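Local coordinates for protein Cyclase/dehydrase (Mycobacterium smegmatis str. MC2 155, PDB 5Z8O) that is of unknown function but, as a START-superfamily protein with the helix-grip fold, may bind a lipid or other hydrophobic ligand, at residues Tyr43-Arg52 with Val63-Pro71; Gly83-Ser94 with Leu105-Lys114. All coordinates share one frame; numbering follows the deposited sequence.

How the interactions relate
Followed from the N terminus, the chain reaches interaction 1 first: 43-52 leaves a beta turn at Y43-G46 and enters strand 48-57; the chain then reverses and returns as 63-71 on strand 60-69, closing a beta hairpin. Strand 75-83 then intervenes before interaction 2 repeats the plan, with 83-94 and 105-114 pairing as the hairpin of strands 86-97 and 103-113. The two loops follow in series; neither encloses nor crosses the other. Both hairpins belong to the same antiparallel sheet, with strand 75-83 between them, and their centres lie about 15 Å apart. They touch directly where F64 packs on F86 and V63 N probably hydrogen-bonds to D84 OD2. Each also reaches the second subunit.

Interaction 1 (Tyr43-Arg52 with Val63-Pro71); sequences YNDGRPSQLR and VFITAVYYP
R47 and Y70 close the open end of an antiparallel beta hairpin, strands 48-57 and 60-69 of the START-type sheet. Toward the hairpin turn the packing is tight and buried. L51 and T66 form a hydrogen-bonded pair, L51 N giving its proton to T66 O at 2.8 Å and T66 N returning one to L51 O. V68 lays its CG2 branch against L51 CG, 3.7 Å away; F24 also touches both residues. On the opposite face, Q50 runs alongside I65, its amide NE2 near I65 CG2 and bonded beyond the hairpin to Q81. R52 passes V63 to reach D54 and, in the second subunit, D84.

The other end is no less well bonded but faces solvent. Here the R47 guanidinium lies flat on the Y70 ring, planes 12° apart, with CD over the ring centre. A bend at chi3 (-64°) folds the R47 chain so that NE also meets D45, whose OD1 closes an Asx turn. A water bridges R47 NH2 and Y70 O. Two tyrosines fasten this end in reciprocal fashion: Y43 OH donates to V68 O at 2.7 Å, while Y70 OH donates to P48 O, also at 2.7 Å, in the carbonyl plane and on a lone pair.

Interaction 2 (Gly83-Ser94 with Leu105-Lys114); sequences GDHFTKQEQRFS and LQVDLDVEVK
K88 stretches across to D110, a salt bridge on one face of a long antiparallel hairpin whose strands follow each other directly in the chain. Extended beyond CG, with CG anti to the backbone N (chi1 172°), the lysine brings NZ to 3.0 Å from D110 OD2, which it meets from above the carboxylate plane. E90 OE1 makes a long bridge to the same ammonium. Because E90 OE1 also lies 4.5 Å from D110 OD2, K88 probably eases the repulsion of the two carboxylates. The other face mixes apolar and amide groups: F93 CD2 lies 3.7 Å from V107 CG2, while L109 CD1 meets the amide ends of Q89 and Q91.

Behind these side chains stands the backbone pairing. E90 and D110 exchange two bonds, as do R92 with D108 and S94 with Q106. At T87 and K88 the register slips, both residues facing E112 in a classic beta bulge: T87 N bonds to E112 O at 3.0 Å, K88 N to the same oxygen only weakly. Beyond the bulge, K114 N holds H85 O at 2.7 Å, and the K114 chain lies along the H85 backbone.

Further out, Q106 NE2 steadies the D108 carboxylate, which also binds S5, while R92 reaches Q75 and the F77 ring. Strands 75-83 and 4-10 flank the hairpin, and helix 119-144 covers the face of Q91, L109 and V111, placing L130 on Q91, A126 on L109 and V122 on V111, as expected for a helix-grip fold.

Interaction 1 (Tyr43-Arg52 with Val63-Pro71)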
# COMPACT_ATOMS: atom_id res chain seq x y z
N TYR B 43 14.46 -5.43 6.04
CA TYR B 43 15.10 -6.61 6.61
C TYR B 43 15.91 -6.21 7.85
O TYR B 43 16.04 -5.03 8.19
CB TYR B 43 16.00 -7.29 5.58
CG TYR B 43 15.22 -7.97 4.48
CD1 TYR B 43 14.47 -9.11 4.73
CD2 TYR B 43 15.22 -7.47 3.18
CE1 TYR B 43 13.75 -9.74 3.74
CE2 TYR B 43 14.50 -8.08 2.18
CZ TYR B 43 13.77 -9.22 2.46
OH TYR B 43 13.06 -9.84 1.47
N ASN B 44 16.45 -7.22 8.53
CA ASN B 44 17.19 -6.96 9.76
C ASN B 44 18.46 -6.15 9.52
O ASN B 44 18.97 -5.54 10.46
CB ASN B 44 17.54 -8.28 10.46
CG ASN B 44 18.07 -8.07 11.86
OD1 ASN B 44 17.36 -7.55 12.73
ND2 ASN B 44 19.30 -8.49 12.10
N ASP B 45 18.97 -6.13 8.29
CA ASP B 45 20.14 -5.31 7.96
C ASP B 45 19.76 -3.92 7.46
O ASP B 45 20.64 -3.18 7.02
CB ASP B 45 21.02 -6.02 6.93
CG ASP B 45 20.32 -6.23 5.59
OD1 ASP B 45 19.12 -5.91 5.47
OD2 ASP B 45 20.98 -6.72 4.65
N GLY B 46 18.49 -3.55 7.53
CA GLY B 46 18.06 -2.23 7.12
C GLY B 46 17.65 -2.11 5.66
O GLY B 46 17.02 -1.10 5.30
N ARG B 47 17.97 -3.08 4.83
CA ARG B 47 17.59 -3.00 3.42
C ARG B 47 16.07 -3.13 3.30
O ARG B 47 15.47 -4.00 3.94
CB ARG B 47 18.28 -4.08 2.59
CG ARG B 47 19.76 -3.79 2.35
CD ARG B 47 20.40 -4.81 1.43
NE ARG B 47 20.40 -6.16 2.00
CZ ARG B 47 20.93 -7.22 1.40
NH1 ARG B 47 21.49 -7.09 0.20
NH2 ARG B 47 20.89 -8.41 1.98
N PRO B 48 15.42 -2.29 2.50
CA PRO B 48 13.96 -2.35 2.38
C PRO B 48 13.48 -3.72 1.93
O PRO B 48 14.06 -4.34 1.03
CB PRO B 48 13.65 -1.27 1.34
CG PRO B 48 14.80 -0.32 1.44
CD PRO B 48 16.00 -1.15 1.76
N SER B 49 12.41 -4.19 2.57
CA SER B 49 11.81 -5.47 2.23
C SER B 49 10.41 -5.34 1.63
O SER B 49 9.91 -6.32 1.06
CB SER B 49 11.74 -6.37 3.48
OG SER B 49 10.95 -5.77 4.49
N GLN B 50 9.79 -4.17 1.73
CA GLN B 50 8.45 -3.96 1.19
C GLN B 50 8.28 -2.49 0.83
O GLN B 50 8.69 -1.61 1.59
CB GLN B 50 7.37 -4.39 2.19
CG GLN B 50 5.95 -4.38 1.64
CD GLN B 50 4.91 -4.70 2.69
OE1 GLN B 50 4.99 -4.23 3.82
NE2 GLN B 50 3.92 -5.51 2.32
N LEU B 51 7.67 -2.23 -0.33
CA LEU B 51 7.50 -0.88 -0.84
C LEU B 51 6.04 -0.61 -1.19
O LEU B 51 5.31 -1.53 -1.57
CB LEU B 51 8.35 -0.62 -2.09
CG LEU B 51 9.84 -0.92 -2.08
CD1 LEU B 51 10.41 -0.80 -3.49
CD2 LEU B 51 10.56 0.02 -1.12
N ARG B 52 5.65 0.65 -1.09
CA ARG B 52 4.46 1.17 -1.75
C ARG B 52 4.90 2.06 -2.91
O ARG B 52 5.72 2.96 -2.72
CB ARG B 52 3.57 1.96 -0.79
CG ARG B 52 2.47 2.74 -1.51
CD ARG B 52 1.58 3.57 -0.57
NE ARG B 52 0.65 4.40 -1.34
CZ ARG B 52 -0.47 4.93 -0.86
NH1 ARG B 52 -0.82 4.73 0.41
NH2 ARG B 52 -1.24 5.67 -1.64
N VAL B 63 -1.68 2.11 -7.32
CA VAL B 63 -0.89 1.83 -6.12
C VAL B 63 -0.43 0.39 -6.17
O VAL B 63 -1.23 -0.52 -6.40
CB VAL B 63 -1.69 2.11 -4.83
CG1 VAL B 63 -0.89 1.68 -3.61
CG2 VAL B 63 -2.05 3.58 -4.75
N PHE B 64 0.87 0.18 -5.97
CA PHE B 64 1.47 -1.14 -5.98
C PHE B 64 2.17 -1.40 -4.66
O PHE B 64 2.93 -0.55 -4.18
CB PHE B 64 2.44 -1.24 -7.16
CG PHE B 64 1.78 -0.97 -8.47
CD1 PHE B 64 1.02 -1.93 -9.11
CD2 PHE B 64 1.88 0.29 -9.05
CE1 PHE B 64 0.39 -1.67 -10.31
CE2 PHE B 64 1.25 0.56 -10.25
CZ PHE B 64 0.51 -0.41 -10.88
N ILE B 65 1.92 -2.56 -4.06
CA ILE B 65 2.61 -3.00 -2.86
C ILE B 65 3.46 -4.21 -3.23
O ILE B 65 2.94 -5.26 -3.61
CB ILE B 65 1.62 -3.36 -1.73
CG1 ILE B 65 0.64 -2.21 -1.50
CG2 ILE B 65 2.38 -3.71 -0.46
CD1 ILE B 65 -0.78 -2.66 -1.32
N THR B 66 4.78 -4.06 -3.10
CA THR B 66 5.73 -5.02 -3.64
C THR B 66 6.73 -5.44 -2.58
O THR B 66 7.18 -4.62 -1.77
CB THR B 66 6.49 -4.45 -4.85
OG1 THR B 66 7.60 -3.67 -4.40
CG2 THR B 66 5.58 -3.56 -5.69
N ALA B 67 7.08 -6.73 -2.59
CA ALA B 67 8.15 -7.24 -1.75
C ALA B 67 9.48 -7.13 -2.50
O ALA B 67 9.54 -7.28 -3.72
CB ALA B 67 7.89 -8.70 -1.36
N VAL B 68 10.54 -6.88 -1.74
CA VAL B 68 11.88 -6.68 -2.29
C VAL B 68 12.77 -7.80 -1.77
O VAL B 68 12.76 -8.10 -0.57
CB VAL B 68 12.46 -5.30 -1.91
CG1 VAL B 68 13.81 -5.09 -2.59
CG2 VAL B 68 11.49 -4.19 -2.30
N TYR B 69 13.54 -8.40 -2.67
CA TYR B 69 14.48 -9.45 -2.33
C TYR B 69 15.84 -9.11 -2.92
O TYR B 69 15.95 -8.32 -3.86
CB TYR B 69 14.02 -10.81 -2.86
CG TYR B 69 12.64 -11.21 -2.39
CD1 TYR B 69 11.52 -10.87 -3.14
CD2 TYR B 69 12.46 -11.91 -1.21
CE1 TYR B 69 10.25 -11.23 -2.71
CE2 TYR B 69 11.20 -12.27 -0.78
CZ TYR B 69 10.10 -11.93 -1.53
OH TYR B 69 8.84 -12.28 -1.11
N TYR B 70 16.87 -9.70 -2.33
CA TYR B 70 18.25 -9.49 -2.77
C TYR B 70 18.83 -10.88 -2.98
O TYR B 70 19.60 -11.38 -2.15
CB TYR B 70 19.02 -8.66 -1.74
CG TYR B 70 18.29 -7.37 -1.41
CD1 TYR B 70 18.43 -6.25 -2.21
CD2 TYR B 70 17.43 -7.30 -0.32
CE1 TYR B 70 17.76 -5.08 -1.92
CE2 TYR B 70 16.74 -6.13 -0.03
CZ TYR B 70 16.91 -5.03 -0.83
OH TYR B 70 16.24 -3.87 -0.55
N PRO B 71 18.49 -11.52 -4.10
CA PRO B 71 18.89 -12.93 -4.30
C PRO B 71 20.38 -13.12 -4.44
O PRO B 71 20.90 -14.18 -4.07
CB PRO B 71 18.14 -13.33 -5.58
CG PRO B 71 17.84 -12.05 -6.27
CD PRO B 71 17.64 -11.03 -5.20
O HOH W 1 21.15 -10.85 0.50

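Interaction 2 (Gly83-Ser94 with Leu105-Lys114)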
# COMPACT_ATOMS: atom_id res chain seq x y z
N GLY B 83 -1.63 -5.06 -6.29
CA GLY B 83 -1.60 -3.80 -6.99
C GLY B 83 -2.81 -3.65 -7.88
O GLY B 83 -3.51 -4.63 -8.18
N ASP B 84 -3.07 -2.41 -8.28
CA ASP B 84 -4.10 -2.17 -9.28
C ASP B 84 -3.67 -2.77 -10.61
O ASP B 84 -2.49 -2.75 -10.96
CB ASP B 84 -4.36 -0.67 -9.44
CG ASP B 84 -4.94 -0.04 -8.19
OD1 ASP B 84 -6.13 -0.31 -7.89
OD2 ASP B 84 -4.23 0.74 -7.52
N HIS B 85 -4.64 -3.37 -11.31
CA HIS B 85 -4.50 -3.81 -12.70
C HIS B 85 -3.67 -5.08 -12.88
O HIS B 85 -3.82 -5.78 -13.89
CB HIS B 85 -3.91 -2.69 -13.56
CG HIS B 85 -4.65 -1.39 -13.45
ND1 HIS B 85 -5.95 -1.24 -13.87
CD2 HIS B 85 -4.26 -0.18 -12.97
CE1 HIS B 85 -6.34 0.01 -13.66
NE2 HIS B 85 -5.33 0.67 -13.11
N PHE B 86 -2.79 -5.41 -11.93
CA PHE B 86 -1.88 -6.53 -12.09
C PHE B 86 -2.14 -7.61 -11.05
O PHE B 86 -2.38 -7.31 -9.88
CB PHE B 86 -0.41 -6.07 -11.99
CG PHE B 86 0.01 -5.15 -13.11
CD1 PHE B 86 -0.26 -3.80 -13.05
CD2 PHE B 86 0.68 -5.65 -14.21
CE1 PHE B 86 0.13 -2.96 -14.08
CE2 PHE B 86 1.08 -4.82 -15.24
CZ PHE B 86 0.80 -3.47 -15.17
N THR B 87 -2.10 -8.87 -11.49
CA THR B 87 -2.06 -10.00 -10.58
C THR B 87 -0.64 -10.46 -10.28
O THR B 87 -0.40 -11.08 -9.24
CB THR B 87 -2.85 -11.18 -11.14
OG1 THR B 87 -2.34 -11.52 -12.44
CG2 THR B 87 -4.32 -10.84 -11.26
N LYS B 88 0.31 -10.17 -11.17
CA LYS B 88 1.70 -10.56 -11.00
C LYS B 88 2.58 -9.49 -11.61
O LYS B 88 2.26 -8.95 -12.68
CB LYS B 88 1.99 -11.92 -11.66
CG LYS B 88 3.46 -12.33 -11.68
CD LYS B 88 3.64 -13.73 -12.29
CE LYS B 88 5.05 -13.94 -12.79
NZ LYS B 88 5.39 -15.38 -12.96
N GLN B 89 3.67 -9.15 -10.93
CA GLN B 89 4.72 -8.32 -11.51
C GLN B 89 6.02 -8.66 -10.81
O GLN B 89 6.22 -8.29 -9.65
CB GLN B 89 4.39 -6.84 -11.40
CG GLN B 89 5.39 -5.94 -12.12
CD GLN B 89 6.36 -5.28 -11.17
OE1 GLN B 89 6.08 -5.15 -9.98
NE2 GLN B 89 7.51 -4.88 -11.69
N GLU B 90 6.90 -9.39 -11.50
CA GLU B 90 8.19 -9.79 -10.97
C GLU B 90 9.28 -9.16 -11.82
O GLU B 90 9.33 -9.38 -13.03
CB GLU B 90 8.31 -11.31 -10.96
CG GLU B 90 7.30 -11.98 -10.04
CD GLU B 90 7.41 -13.49 -10.06
OE1 GLU B 90 8.28 -14.01 -10.79
OE2 GLU B 90 6.62 -14.16 -9.35
N GLN B 91 10.13 -8.34 -11.19
CA GLN B 91 11.15 -7.58 -11.90
C GLN B 91 12.51 -7.81 -11.25
O GLN B 91 12.64 -7.66 -10.03
CB GLN B 91 10.81 -6.09 -11.93
CG GLN B 91 11.79 -5.27 -12.75
CD GLN B 91 11.25 -3.90 -13.10
OE1 GLN B 91 11.08 -3.57 -14.27
NE2 GLN B 91 10.98 -3.09 -12.08
N ARG B 92 13.50 -8.17 -12.05
CA ARG B 92 14.85 -8.45 -11.56
C ARG B 92 15.85 -7.51 -12.21
O ARG B 92 15.89 -7.41 -13.44
CB ARG B 92 15.23 -9.91 -11.84
CG ARG B 92 16.56 -10.35 -11.27
CD ARG B 92 16.89 -11.77 -11.70
NE ARG B 92 15.78 -12.68 -11.40
CZ ARG B 92 15.64 -13.35 -10.26
NH1 ARG B 92 16.55 -13.23 -9.30
NH2 ARG B 92 14.60 -14.14 -10.08
N PHE B 93 16.63 -6.81 -11.39
CA PHE B 93 17.74 -5.98 -11.85
C PHE B 93 19.06 -6.68 -11.54
O PHE B 93 19.28 -7.08 -10.40
CB PHE B 93 17.74 -4.60 -11.19
CG PHE B 93 16.51 -3.79 -11.44
CD1 PHE B 93 15.44 -3.84 -10.56
CD2 PHE B 93 16.42 -2.96 -12.55
CE1 PHE B 93 14.31 -3.08 -10.79
CE2 PHE B 93 15.29 -2.21 -12.78
CZ PHE B 93 14.23 -2.26 -11.90
N SER B 94 19.92 -6.80 -12.55
CA SER B 94 21.26 -7.36 -12.38
C SER B 94 22.29 -6.35 -12.89
O SER B 94 22.20 -5.89 -14.03
CB SER B 94 21.40 -8.69 -13.12
OG SER B 94 20.49 -9.64 -12.60
N LEU B 105 23.39 -3.19 -17.29
CA LEU B 105 22.16 -3.37 -16.54
C LEU B 105 21.27 -4.38 -17.25
O LEU B 105 20.91 -4.18 -18.42
CB LEU B 105 21.42 -2.05 -16.36
CG LEU B 105 20.07 -2.22 -15.65
CD1 LEU B 105 20.24 -2.59 -14.18
CD2 LEU B 105 19.22 -0.97 -15.80
N GLN B 106 20.92 -5.46 -16.56
CA GLN B 106 20.02 -6.49 -17.07
C GLN B 106 18.72 -6.44 -16.30
O GLN B 106 18.72 -6.60 -15.07
CB GLN B 106 20.66 -7.87 -16.95
CG GLN B 106 19.72 -9.02 -17.29
CD GLN B 106 19.24 -8.96 -18.71
OE1 GLN B 106 19.98 -8.57 -19.61
NE2 GLN B 106 17.98 -9.33 -18.93
N VAL B 107 17.61 -6.20 -17.00
CA VAL B 107 16.29 -6.11 -16.37
C VAL B 107 15.38 -7.15 -17.00
O VAL B 107 15.22 -7.18 -18.23
CB VAL B 107 15.69 -4.70 -16.51
CG1 VAL B 107 14.46 -4.57 -15.61
CG2 VAL B 107 16.71 -3.64 -16.15
N ASP B 108 14.80 -8.01 -16.16
CA ASP B 108 13.75 -8.93 -16.58
C ASP B 108 12.44 -8.51 -15.94
O ASP B 108 12.40 -8.18 -14.75
CB ASP B 108 14.08 -10.37 -16.17
CG ASP B 108 15.36 -10.88 -16.80
OD1 ASP B 108 16.00 -11.76 -16.20
OD2 ASP B 108 15.72 -10.39 -17.89
N LEU B 109 11.35 -8.55 -16.71
CA LEU B 109 10.04 -8.16 -16.21
C LEU B 109 9.01 -9.19 -16.64
O LEU B 109 8.85 -9.46 -17.83
CB LEU B 109 9.66 -6.76 -16.71
CG LEU B 109 8.26 -6.29 -16.33
CD1 LEU B 109 8.19 -6.00 -14.82
CD2 LEU B 109 7.88 -5.06 -17.13
N ASP B 110 8.31 -9.76 -15.66
CA ASP B 110 7.34 -10.83 -15.88
C ASP B 110 6.03 -10.38 -15.24
O ASP B 110 5.93 -10.34 -14.00
CB ASP B 110 7.83 -12.15 -15.30
CG ASP B 110 7.00 -13.33 -15.76
OD1 ASP B 110 6.24 -13.18 -16.73
OD2 ASP B 110 7.13 -14.42 -15.15
N VAL B 111 5.03 -10.04 -16.05
CA VAL B 111 3.80 -9.45 -15.55
C VAL B 111 2.59 -10.27 -15.99
O VAL B 111 2.61 -10.98 -17.00
CB VAL B 111 3.63 -7.98 -15.99
CG1 VAL B 111 4.82 -7.15 -15.54
CG2 VAL B 111 3.47 -7.89 -17.49
N GLU B 112 1.53 -10.15 -15.20
CA GLU B 112 0.20 -10.69 -15.47
C GLU B 112 -0.77 -9.55 -15.20
O GLU B 112 -0.66 -8.89 -14.17
CB GLU B 112 -0.15 -11.85 -14.51
CG GLU B 112 0.43 -13.26 -14.69
CD GLU B 112 0.44 -13.78 -16.11
OE1 GLU B 112 1.43 -14.42 -16.50
OE2 GLU B 112 -0.56 -13.56 -16.83
N VAL B 113 -1.72 -9.32 -16.10
CA VAL B 113 -2.69 -8.25 -15.90
C VAL B 113 -4.03 -8.88 -15.54
O VAL B 113 -4.33 -10.02 -15.92
CB VAL B 113 -2.82 -7.32 -17.13
CG1 VAL B 113 -1.53 -6.55 -17.35
CG2 VAL B 113 -3.19 -8.11 -18.36
N LYS B 114 -4.85 -8.12 -14.81
CA LYS B 114 -6.13 -8.66 -14.34
C LYS B 114 -7.11 -8.87 -15.48
O LYS B 114 -7.73 -9.93 -15.58
CB LYS B 114 -6.74 -7.74 -13.27
CG LYS B 114 -6.00 -7.76 -11.95
CD LYS B 114 -6.52 -6.70 -11.00
CE LYS B 114 -5.81 -6.79 -9.65
NZ LYS B 114 -6.50 -5.99 -8.59
O HOH W 2 -7.47 -3.31 -10.59
O HOH W 3 14.07 -13.14 -13.75
O HOH W 4 18.22 -9.49 -14.06